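Local coordinates for protein serpin B3 (PDB 2ZV6) that probably inhibits proteases through an exposed reactive-site loop, as inhibitory serpins do, and is also known as squamous cell carcinoma antigen 1, at residues Lys113-Leu118 with Ser160-Gln165; Tyr124-Glu129 with Ser326-Ser331; Tyr40-Ile45 with Asn390-Tyr395. All coordinates share one frame; numbering follows the deposited sequence.

Contact 1 of 3, residues Lys113-Leu118 with Ser160-Gln165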
loop_
_atom_site.group_PDB
_atom_site.type_symbol
_atom_site.label_atom_id
_atom_site.label_comp_id
_atom_site.label_asym_id
_atom_site.label_seq_id
_atom_site.Cartn_x
_atom_site.Cartn_y
_atom_site.Cartn_z
ATOM N N LYS A 113 -9.886 -3.228 -4.985
ATOM C CA LYS A 113 -10.719 -3.920 -4.027
ATOM C C LYS A 113 -10.055 -3.786 -2.658
ATOM O O LYS A 113 -9.150 -4.546 -2.319
ATOM C CB LYS A 113 -10.856 -5.392 -4.425
ATOM C CG LYS A 113 -11.796 -5.638 -5.599
ATOM C CD LYS A 113 -13.128 -4.927 -5.398
ATOM C CE LYS A 113 -14.069 -5.146 -6.574
ATOM N NZ LYS A 113 -15.401 -5.661 -6.138
ATOM N N ILE A 114 -10.499 -2.803 -1.881
ATOM C CA ILE A 114 -9.948 -2.571 -0.549
ATOM C C ILE A 114 -10.714 -3.303 0.563
ATOM O O ILE A 114 -11.790 -2.861 0.981
ATOM C CB ILE A 114 -9.948 -1.074 -0.209
ATOM C CG1 ILE A 114 -9.573 -0.260 -1.443
ATOM C CG2 ILE A 114 -8.995 -0.812 0.952
ATOM C CD1 ILE A 114 -9.429 1.225 -1.170
ATOM N N ALA A 115 -10.149 -4.404 1.052
ATOM C CA ALA A 115 -10.778 -5.188 2.114
ATOM C C ALA A 115 -10.213 -4.851 3.505
ATOM O O ALA A 115 -9.348 -5.566 4.012
ATOM C CB ALA A 115 -10.599 -6.676 1.818
ATOM N N ASN A 116 -10.721 -3.788 4.129
ATOM C CA ASN A 116 -10.238 -3.361 5.447
ATOM C C ASN A 116 -11.241 -3.462 6.615
ATOM O O ASN A 116 -12.059 -2.558 6.820
ATOM C CB ASN A 116 -9.720 -1.921 5.354
ATOM C CG ASN A 116 -8.984 -1.479 6.608
ATOM O OD1 ASN A 116 -9.355 -0.493 7.248
ATOM N ND2 ASN A 116 -7.930 -2.204 6.962
ATOM N N LYS A 117 -11.146 -4.542 7.397
ATOM C CA LYS A 117 -12.032 -4.744 8.550
ATOM C C LYS A 117 -11.374 -5.136 9.892
ATOM O O LYS A 117 -10.279 -5.711 9.941
ATOM C CB LYS A 117 -13.093 -5.789 8.220
ATOM C CG LYS A 117 -14.380 -5.570 8.973
ATOM C CD LYS A 117 -15.045 -6.863 9.345
ATOM C CE LYS A 117 -16.121 -7.217 8.345
ATOM N NZ LYS A 117 -16.231 -8.694 8.192
ATOM N N LEU A 118 -12.081 -4.824 10.978
ATOM C CA LEU A 118 -11.650 -5.125 12.349
ATOM C C LEU A 118 -12.340 -6.406 12.778
ATOM O O LEU A 118 -13.558 -6.503 12.716
ATOM C CB LEU A 118 -12.093 -4.009 13.309
ATOM C CG LEU A 118 -11.198 -3.423 14.408
ATOM C CD1 LEU A 118 -9.728 -3.805 14.199
ATOM C CD2 LEU A 118 -11.370 -1.907 14.402
ATOM N N SER A 160 -12.045 -15.994 3.946
ATOM C CA SER A 160 -13.119 -15.945 2.980
ATOM C C SER A 160 -13.683 -14.540 2.805
ATOM O O SER A 160 -13.936 -14.113 1.680
ATOM C CB SER A 160 -14.208 -16.924 3.391
ATOM O OG SER A 160 -13.716 -18.247 3.284
ATOM N N TRP A 161 -13.877 -13.812 3.900
ATOM C CA TRP A 161 -14.396 -12.460 3.768
ATOM C C TRP A 161 -13.448 -11.680 2.875
ATOM O O TRP A 161 -13.883 -10.941 1.988
ATOM C CB TRP A 161 -14.480 -11.747 5.116
ATOM C CG TRP A 161 -14.844 -10.286 4.965
ATOM C CD1 TRP A 161 -16.094 -9.773 4.784
ATOM C CD2 TRP A 161 -13.943 -9.160 4.947
ATOM N NE1 TRP A 161 -16.037 -8.405 4.655
ATOM C CE2 TRP A 161 -14.730 -8.002 4.751
ATOM C CE3 TRP A 161 -12.554 -9.019 5.078
ATOM C CZ2 TRP A 161 -14.174 -6.714 4.681
ATOM C CZ3 TRP A 161 -11.998 -7.736 5.009
ATOM C CH2 TRP A 161 -12.812 -6.602 4.812
ATOM N N VAL A 162 -12.150 -11.850 3.112
ATOM C CA VAL A 162 -11.138 -11.152 2.338
ATOM C C VAL A 162 -11.200 -11.458 0.848
ATOM O O VAL A 162 -11.184 -10.543 0.032
ATOM C CB VAL A 162 -9.713 -11.451 2.875
ATOM C CG1 VAL A 162 -9.019 -12.555 2.054
ATOM C CG2 VAL A 162 -8.898 -10.172 2.839
ATOM N N GLU A 163 -11.282 -12.735 0.493
ATOM C CA GLU A 163 -11.339 -13.114 -0.909
ATOM C C GLU A 163 -12.486 -12.421 -1.602
ATOM O O GLU A 163 -12.277 -11.593 -2.486
ATOM C CB GLU A 163 -11.512 -14.616 -1.048
ATOM C CG GLU A 163 -10.271 -15.391 -0.682
ATOM C CD GLU A 163 -10.586 -16.812 -0.284
ATOM O OE1 GLU A 163 -11.278 -17.500 -1.067
ATOM O OE2 GLU A 163 -10.144 -17.240 0.808
ATOM N N SER A 164 -13.700 -12.764 -1.192
ATOM C CA SER A 164 -14.909 -12.191 -1.771
ATOM C C SER A 164 -14.922 -10.664 -1.771
ATOM O O SER A 164 -15.597 -10.046 -2.594
ATOM C CB SER A 164 -16.136 -12.702 -1.022
ATOM O OG SER A 164 -16.230 -12.086 0.252
ATOM N N GLN A 165 -14.184 -10.054 -0.849
ATOM C CA GLN A 165 -14.139 -8.600 -0.771
ATOM C C GLN A 165 -13.157 -8.008 -1.768
ATOM O O GLN A 165 -13.156 -6.798 -2.000
ATOM C CB GLN A 165 -13.756 -8.161 0.637
ATOM C CG GLN A 165 -14.941 -7.987 1.555
ATOM C CD GLN A 165 -15.773 -6.770 1.207
ATOM O OE1 GLN A 165 -16.935 -6.893 0.821
ATOM N NE2 GLN A 165 -15.182 -5.585 1.344
#

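Contact 2 of 3, residues Tyr124-Glu129 with Ser326-Ser331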
loop_
_atom_site.group_PDB
_atom_site.type_symbol
_atom_site.label_atom_id
_atom_site.label_comp_id
_atom_site.label_asym_id
_atom_site.label_seq_id
_atom_site.Cartn_x
_atom_site.Cartn_y
_atom_site.Cartn_z
ATOM N N TYR A 124 -16.499 -9.055 23.467
ATOM C CA TYR A 124 -16.285 -7.611 23.550
ATOM C C TYR A 124 -17.473 -6.934 22.858
ATOM O O TYR A 124 -17.815 -7.252 21.722
ATOM C CB TYR A 124 -14.947 -7.221 22.884
ATOM C CG TYR A 124 -13.719 -7.610 23.702
ATOM C CD1 TYR A 124 -13.179 -8.904 23.620
ATOM C CD2 TYR A 124 -13.148 -6.712 24.613
ATOM C CE1 TYR A 124 -12.114 -9.296 24.430
ATOM C CE2 TYR A 124 -12.080 -7.094 25.432
ATOM C CZ TYR A 124 -11.573 -8.390 25.342
ATOM O OH TYR A 124 -10.565 -8.792 26.200
ATOM N N LEU A 125 -18.111 -6.012 23.561
ATOM C CA LEU A 125 -19.277 -5.318 23.033
ATOM C C LEU A 125 -18.929 -3.918 22.573
ATOM O O LEU A 125 -18.678 -3.020 23.386
ATOM C CB LEU A 125 -20.370 -5.240 24.104
ATOM C CG LEU A 125 -21.380 -6.384 24.264
ATOM C CD1 LEU A 125 -20.797 -7.723 23.786
ATOM C CD2 LEU A 125 -21.772 -6.452 25.727
ATOM N N PHE A 126 -18.951 -3.723 21.262
ATOM C CA PHE A 126 -18.603 -2.431 20.695
ATOM C C PHE A 126 -19.700 -1.390 20.696
ATOM O O PHE A 126 -20.803 -1.642 20.213
ATOM C CB PHE A 126 -18.135 -2.603 19.270
ATOM C CG PHE A 126 -16.874 -3.395 19.129
ATOM C CD1 PHE A 126 -16.929 -4.785 18.954
ATOM C CD2 PHE A 126 -15.643 -2.743 19.047
ATOM C CE1 PHE A 126 -15.784 -5.515 18.690
ATOM C CE2 PHE A 126 -14.485 -3.456 18.782
ATOM C CZ PHE A 126 -14.551 -4.849 18.598
ATOM N N LEU A 127 -19.367 -0.210 21.212
ATOM C CA LEU A 127 -20.293 0.913 21.264
ATOM C C LEU A 127 -20.747 1.289 19.845
ATOM O O LEU A 127 -19.919 1.452 18.943
ATOM C CB LEU A 127 -19.611 2.114 21.927
ATOM C CG LEU A 127 -20.087 2.426 23.347
ATOM C CD1 LEU A 127 -19.563 1.367 24.302
ATOM C CD2 LEU A 127 -19.619 3.803 23.764
ATOM N N GLN A 128 -22.062 1.420 19.655
ATOM C CA GLN A 128 -22.626 1.775 18.354
ATOM C C GLN A 128 -22.028 3.074 17.845
ATOM O O GLN A 128 -21.778 3.219 16.645
ATOM C CB GLN A 128 -24.144 1.934 18.444
ATOM C CG GLN A 128 -24.824 1.939 17.087
ATOM C CD GLN A 128 -24.748 0.579 16.417
ATOM O OE1 GLN A 128 -24.861 -0.452 17.081
ATOM N NE2 GLN A 128 -24.555 0.565 15.099
ATOM N N GLU A 129 -21.810 4.019 18.757
ATOM C CA GLU A 129 -21.225 5.298 18.378
ATOM C C GLU A 129 -19.983 5.022 17.518
ATOM O O GLU A 129 -19.884 5.477 16.378
ATOM C CB GLU A 129 -20.832 6.105 19.626
ATOM C CG GLU A 129 -21.411 7.526 19.685
ATOM C CD GLU A 129 -20.755 8.503 18.698
ATOM O OE1 GLU A 129 -20.831 9.735 18.921
ATOM O OE2 GLU A 129 -20.163 8.045 17.696
ATOM N N SER A 326 -10.884 2.316 24.433
ATOM C CA SER A 326 -12.134 2.547 25.124
ATOM C C SER A 326 -13.260 2.958 24.184
ATOM O O SER A 326 -14.428 2.617 24.399
ATOM C CB SER A 326 -11.923 3.623 26.177
ATOM O OG SER A 326 -11.485 3.034 27.379
ATOM N N GLY A 327 -12.916 3.703 23.142
ATOM C CA GLY A 327 -13.933 4.141 22.206
ATOM C C GLY A 327 -14.667 2.984 21.553
ATOM O O GLY A 327 -15.877 3.052 21.325
ATOM N N MET A 328 -13.937 1.914 21.256
ATOM C CA MET A 328 -14.533 0.751 20.614
ATOM C C MET A 328 -15.549 0.008 21.471
ATOM O O MET A 328 -16.511 -0.541 20.932
ATOM C CB MET A 328 -13.446 -0.225 20.174
ATOM C CG MET A 328 -12.282 0.407 19.440
ATOM S SD MET A 328 -11.054 -0.855 19.049
ATOM C CE MET A 328 -10.476 -0.296 17.486
ATOM N N THR A 329 -15.334 -0.018 22.791
ATOM C CA THR A 329 -16.247 -0.705 23.709
ATOM C C THR A 329 -16.647 0.048 24.991
ATOM O O THR A 329 -17.296 -0.529 25.864
ATOM C CB THR A 329 -15.694 -2.074 24.134
ATOM O OG1 THR A 329 -14.740 -1.889 25.185
ATOM C CG2 THR A 329 -15.046 -2.790 22.949
ATOM N N GLY A 330 -16.279 1.323 25.097
ATOM C CA GLY A 330 -16.639 2.102 26.270
ATOM C C GLY A 330 -15.806 1.784 27.495
ATOM O O GLY A 330 -15.886 2.472 28.517
ATOM N N SER A 331 -14.999 0.736 27.390
ATOM C CA SER A 331 -14.137 0.322 28.487
ATOM C C SER A 331 -12.755 -0.041 27.936
ATOM O O SER A 331 -12.499 0.106 26.740
ATOM C CB SER A 331 -14.753 -0.886 29.178
ATOM O OG SER A 331 -14.733 -2.002 28.306
#

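Contact 3 of 3, residues Tyr40-Ile45 with Asn390-Tyr395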
loop_
_atom_site.group_PDB
_atom_site.type_symbol
_atom_site.label_atom_id
_atom_site.label_comp_id
_atom_site.label_asym_id
_atom_site.label_seq_id
_atom_site.Cartn_x
_atom_site.Cartn_y
_atom_site.Cartn_z
ATOM N N TYR A 40 3.394 -2.300 -0.878
ATOM C CA TYR A 40 2.374 -2.045 0.133
ATOM C C TYR A 40 1.549 -0.777 -0.115
ATOM O O TYR A 40 2.008 0.166 -0.757
ATOM C CB TYR A 40 3.034 -1.949 1.504
ATOM C CG TYR A 40 3.991 -0.792 1.626
ATOM C CD1 TYR A 40 5.274 -0.871 1.091
ATOM C CD2 TYR A 40 3.631 0.374 2.315
ATOM C CE1 TYR A 40 6.184 0.179 1.245
ATOM C CE2 TYR A 40 4.531 1.433 2.477
ATOM C CZ TYR A 40 5.812 1.326 1.942
ATOM O OH TYR A 40 6.734 2.339 2.135
ATOM N N SER A 41 0.331 -0.751 0.416
ATOM C CA SER A 41 -0.525 0.409 0.238
ATOM C C SER A 41 -0.453 1.345 1.437
ATOM O O SER A 41 -1.170 1.166 2.418
ATOM C CB SER A 41 -1.978 -0.023 0.008
ATOM O OG SER A 41 -2.818 1.116 -0.099
ATOM N N PRO A 42 0.410 2.369 1.366
ATOM C CA PRO A 42 0.560 3.332 2.466
ATOM C C PRO A 42 -0.779 3.915 2.874
ATOM O O PRO A 42 -1.079 4.055 4.055
ATOM C CB PRO A 42 1.478 4.414 1.889
ATOM C CG PRO A 42 1.426 4.207 0.406
ATOM C CD PRO A 42 1.274 2.721 0.230
ATOM N N ILE A 43 -1.584 4.241 1.873
ATOM C CA ILE A 43 -2.880 4.833 2.114
ATOM C C ILE A 43 -3.845 3.862 2.780
ATOM O O ILE A 43 -4.601 4.242 3.676
ATOM C CB ILE A 43 -3.492 5.348 0.795
ATOM C CG1 ILE A 43 -4.538 6.416 1.101
ATOM C CG2 ILE A 43 -4.090 4.207 0.017
ATOM C CD1 ILE A 43 -3.986 7.560 1.941
ATOM N N SER A 44 -3.822 2.608 2.348
ATOM C CA SER A 44 -4.726 1.635 2.931
ATOM C C SER A 44 -4.396 1.498 4.401
ATOM O O SER A 44 -5.288 1.566 5.254
ATOM C CB SER A 44 -4.592 0.285 2.227
ATOM O OG SER A 44 -3.955 -0.660 3.055
ATOM N N ILE A 45 -3.107 1.311 4.683
ATOM C CA ILE A 45 -2.588 1.171 6.044
ATOM C C ILE A 45 -2.915 2.413 6.873
ATOM O O ILE A 45 -3.535 2.315 7.934
ATOM C CB ILE A 45 -1.066 0.978 6.020
ATOM C CG1 ILE A 45 -0.735 -0.464 5.647
ATOM C CG2 ILE A 45 -0.470 1.339 7.361
ATOM C CD1 ILE A 45 0.329 -0.569 4.586
ATOM N N ASN A 390 -1.985 13.987 -5.101
ATOM C CA ASN A 390 -0.694 13.316 -4.993
ATOM C C ASN A 390 -0.615 12.345 -3.823
ATOM O O ASN A 390 0.418 12.244 -3.156
ATOM C CB ASN A 390 0.408 14.367 -4.855
ATOM C CG ASN A 390 -0.136 15.729 -4.448
ATOM O OD1 ASN A 390 -0.466 15.954 -3.284
ATOM N ND2 ASN A 390 -0.238 16.642 -5.413
ATOM N N SER A 391 -1.698 11.624 -3.577
ATOM C CA SER A 391 -1.717 10.683 -2.471
ATOM C C SER A 391 -1.334 9.273 -2.887
ATOM O O SER A 391 -2.145 8.528 -3.444
ATOM C CB SER A 391 -3.095 10.681 -1.821
ATOM O OG SER A 391 -3.493 12.007 -1.525
ATOM N N ILE A 392 -0.087 8.909 -2.612
ATOM C CA ILE A 392 0.394 7.580 -2.941
ATOM C C ILE A 392 -0.475 6.567 -2.203
ATOM O O ILE A 392 -0.678 6.664 -0.994
ATOM C CB ILE A 392 1.869 7.389 -2.519
ATOM C CG1 ILE A 392 2.730 8.519 -3.090
ATOM C CG2 ILE A 392 2.381 6.045 -3.013
ATOM C CD1 ILE A 392 2.611 9.826 -2.334
ATOM N N LEU A 393 -1.003 5.603 -2.943
ATOM C CA LEU A 393 -1.844 4.581 -2.359
ATOM C C LEU A 393 -1.193 3.234 -2.590
ATOM O O LEU A 393 -1.731 2.193 -2.235
ATOM C CB LEU A 393 -3.218 4.612 -3.012
ATOM C CG LEU A 393 -3.230 4.856 -4.516
ATOM C CD1 LEU A 393 -4.086 3.794 -5.161
ATOM C CD2 LEU A 393 -3.771 6.244 -4.822
ATOM N N PHE A 394 -0.022 3.266 -3.200
ATOM C CA PHE A 394 0.726 2.052 -3.469
ATOM C C PHE A 394 2.183 2.440 -3.621
ATOM O O PHE A 394 2.497 3.564 -4.008
ATOM C CB PHE A 394 0.226 1.392 -4.743
ATOM C CG PHE A 394 -1.031 0.607 -4.560
ATOM C CD1 PHE A 394 -1.022 -0.568 -3.818
ATOM C CD2 PHE A 394 -2.219 1.019 -5.157
ATOM C CE1 PHE A 394 -2.180 -1.332 -3.678
ATOM C CE2 PHE A 394 -3.385 0.267 -5.025
ATOM C CZ PHE A 394 -3.365 -0.914 -4.284
ATOM N N TYR A 395 3.068 1.507 -3.298
ATOM C CA TYR A 395 4.503 1.750 -3.382
ATOM C C TYR A 395 5.238 0.453 -3.160
ATOM O O TYR A 395 4.906 -0.316 -2.258
ATOM C CB TYR A 395 4.947 2.761 -2.325
ATOM C CG TYR A 395 6.412 3.168 -2.394
ATOM C CD1 TYR A 395 6.774 4.513 -2.505
ATOM C CD2 TYR A 395 7.437 2.225 -2.244
ATOM C CE1 TYR A 395 8.112 4.914 -2.451
ATOM C CE2 TYR A 395 8.780 2.614 -2.189
ATOM C CZ TYR A 395 9.108 3.960 -2.287
ATOM O OH TYR A 395 10.423 4.363 -2.180
#

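Contact 1 of 3, residues Lys113-Leu118 with Ser160-Gln165
Trp-161, whose indole packs against Ala-115 and Lys-117, has its carbonyl oxygen gripped by two donors of its own helix: Gln-165 N bonds to Trp-161 O at 3.0 Å and Ser-164 OG at 3.1 Å. Both come from the same face of the carbonyl plane, the hydroxyl well above it. With CG anti to the backbone N (chi1 172°), the indole leaves the helix and lies beside the strand. The aliphatic start of Lys-117 spans the six-membered ring, CB resting 3.5 Å from Trp-161 CH2. Bends along the rest of the chain then carry the ammonium over the five-membered ring, where NZ makes a cation-pi contact 3.6 Å from the centroid and 12° off the normal; Glu-143 adds a long, weak ion pair. Gln-165 CG lies on the opposite face. This is serpin helix F, 151-165, packed on the face of beta-sheet A; its last turns, 160-165, run nearly antiparallel (161°) to 113-115. The strand puts Lys-113, Ala-115 and Lys-117 on the helix side, while Ile-114 and Asn-116 point the other way, Asn-116 meeting helix 42-54. Between the two lysines the methyl of Ala-115 fits against the helix, its CB 3.6 Å from Trp-161 CZ3 and 3.7 Å from Gln-165 CB. Backbone N of Asn-116 meets the indole at its edge, in plane, and Lys-113 CB lies 3.6 Å from Gln-165 O.

Contact 2 of 3, residues Tyr124-Glu129 with Ser326-Ser331
The Phe-126 ring runs alongside the side chain of Met-328 in the same direction, and the two form the tight half of this contact: Phe-126 CD2 is 3.5 Å from Met-328 CB. CG of Phe-126 sits anti to its carbonyl carbon (chi1 -64°), which turns the ring alongside the methionine and brings one ring face under the methyl of Thr-329, with Thr-329 CG2 3.9 Å from Phe-126 CD2. The backbones also meet here. Leu-127 N donates to Met-328 O at 2.9 Å, a bent bond (135°) whose acceptor is not placed with full certainty, and Thr-329 CA approaches Leu-125 O at 3.4 Å in a CA-H...O contact. The outer side is looser and more open to solvent. The side chain of Leu-125 turns from the other segment, although its carbonyl takes part in the tight side. Leu-127, at the N-cap position of helix 128-138, is exposed, yet its CD1 lies against the backbone at 3.4 Å from Gly-330 N. Gly-330 is where the chain leaves the short, weakly bonded helix 326-329, with a positive phi (76°) that suits glycine. Across this glycine, the hydroxyls Thr-329 OG1 and Ser-331 OG are hydrogen-bonded at 3.1 Å. In serpin terms, the turn between strand 112-121 and helix 128-138 meets the short helix that precedes strand 336-346 of beta-sheet A. Met-328 is buried toward strand 112-121, and Tyr-124 and Thr-329 both reach Leu-334 in the lead-in to strand 336-346.

Contact 3 of 3, residues Tyr40-Ile45 with Asn390-Tyr395
The start of helix 42-54, serpin helix B, meets the lead-in to strand 395-398 of beta-sheet B here, in the buried shutter region beneath beta-sheet A. Ser-41 is the N-cap of the helix and joins the two segments. Its OG stands anti to the backbone N (chi1 177°), a position that serves two bonds at once: it donates to Leu-393 O at 2.6 Å and accepts from Ser-44 N at 3.0 Å, so the capping hydroxyl also ties the helix start to the other segment. The same OG lies over one face of the Phe-394 ring, which also meets Phe-39 and Ile-191. Just before the cap, Tyr-40 N donates to Tyr-395 O at 2.9 Å, fairly straight at 157°; the return bond from Tyr-395 N to Tyr-40 O is weak and less certain. The Tyr-40 ring passes close to the carbonyl of Tyr-395, CD1 lying 3.4 Å from Tyr-395 O, while its OH is bonded to Met-23 O on helix 14-33. Ser-44 OG has a weak bond to His-341 of strand 336-346. Pro-42 crosses Ile-392 at about a right angle, its CG 4.0 Å from Ile-392 CG2 and 3.5 Å from Ile-392 O.

Overall arrangement
From the N terminus, the chain first reaches 40-45, whose partner 390-395 comes only near the C terminus; contact 3 therefore closes the longest loop, and both other contacts fall within it. Next come 113-118 and 124-129, the first on strand 112-121, the second in the turn after it and the start of helix 128-138. Contact 2 opens before contact 1 closes at 160-165, and itself closes only at 326-331, so the two loops cross. They also touch, Leu-118 CD2 lying 3.6 Å from Met-328 CE. Contact 1 fixes helix F on beta-sheet A, contact 2 joins the turn that follows this strand to the approach of strand 336-346, and contact 3 ties helix B to beta-sheet B.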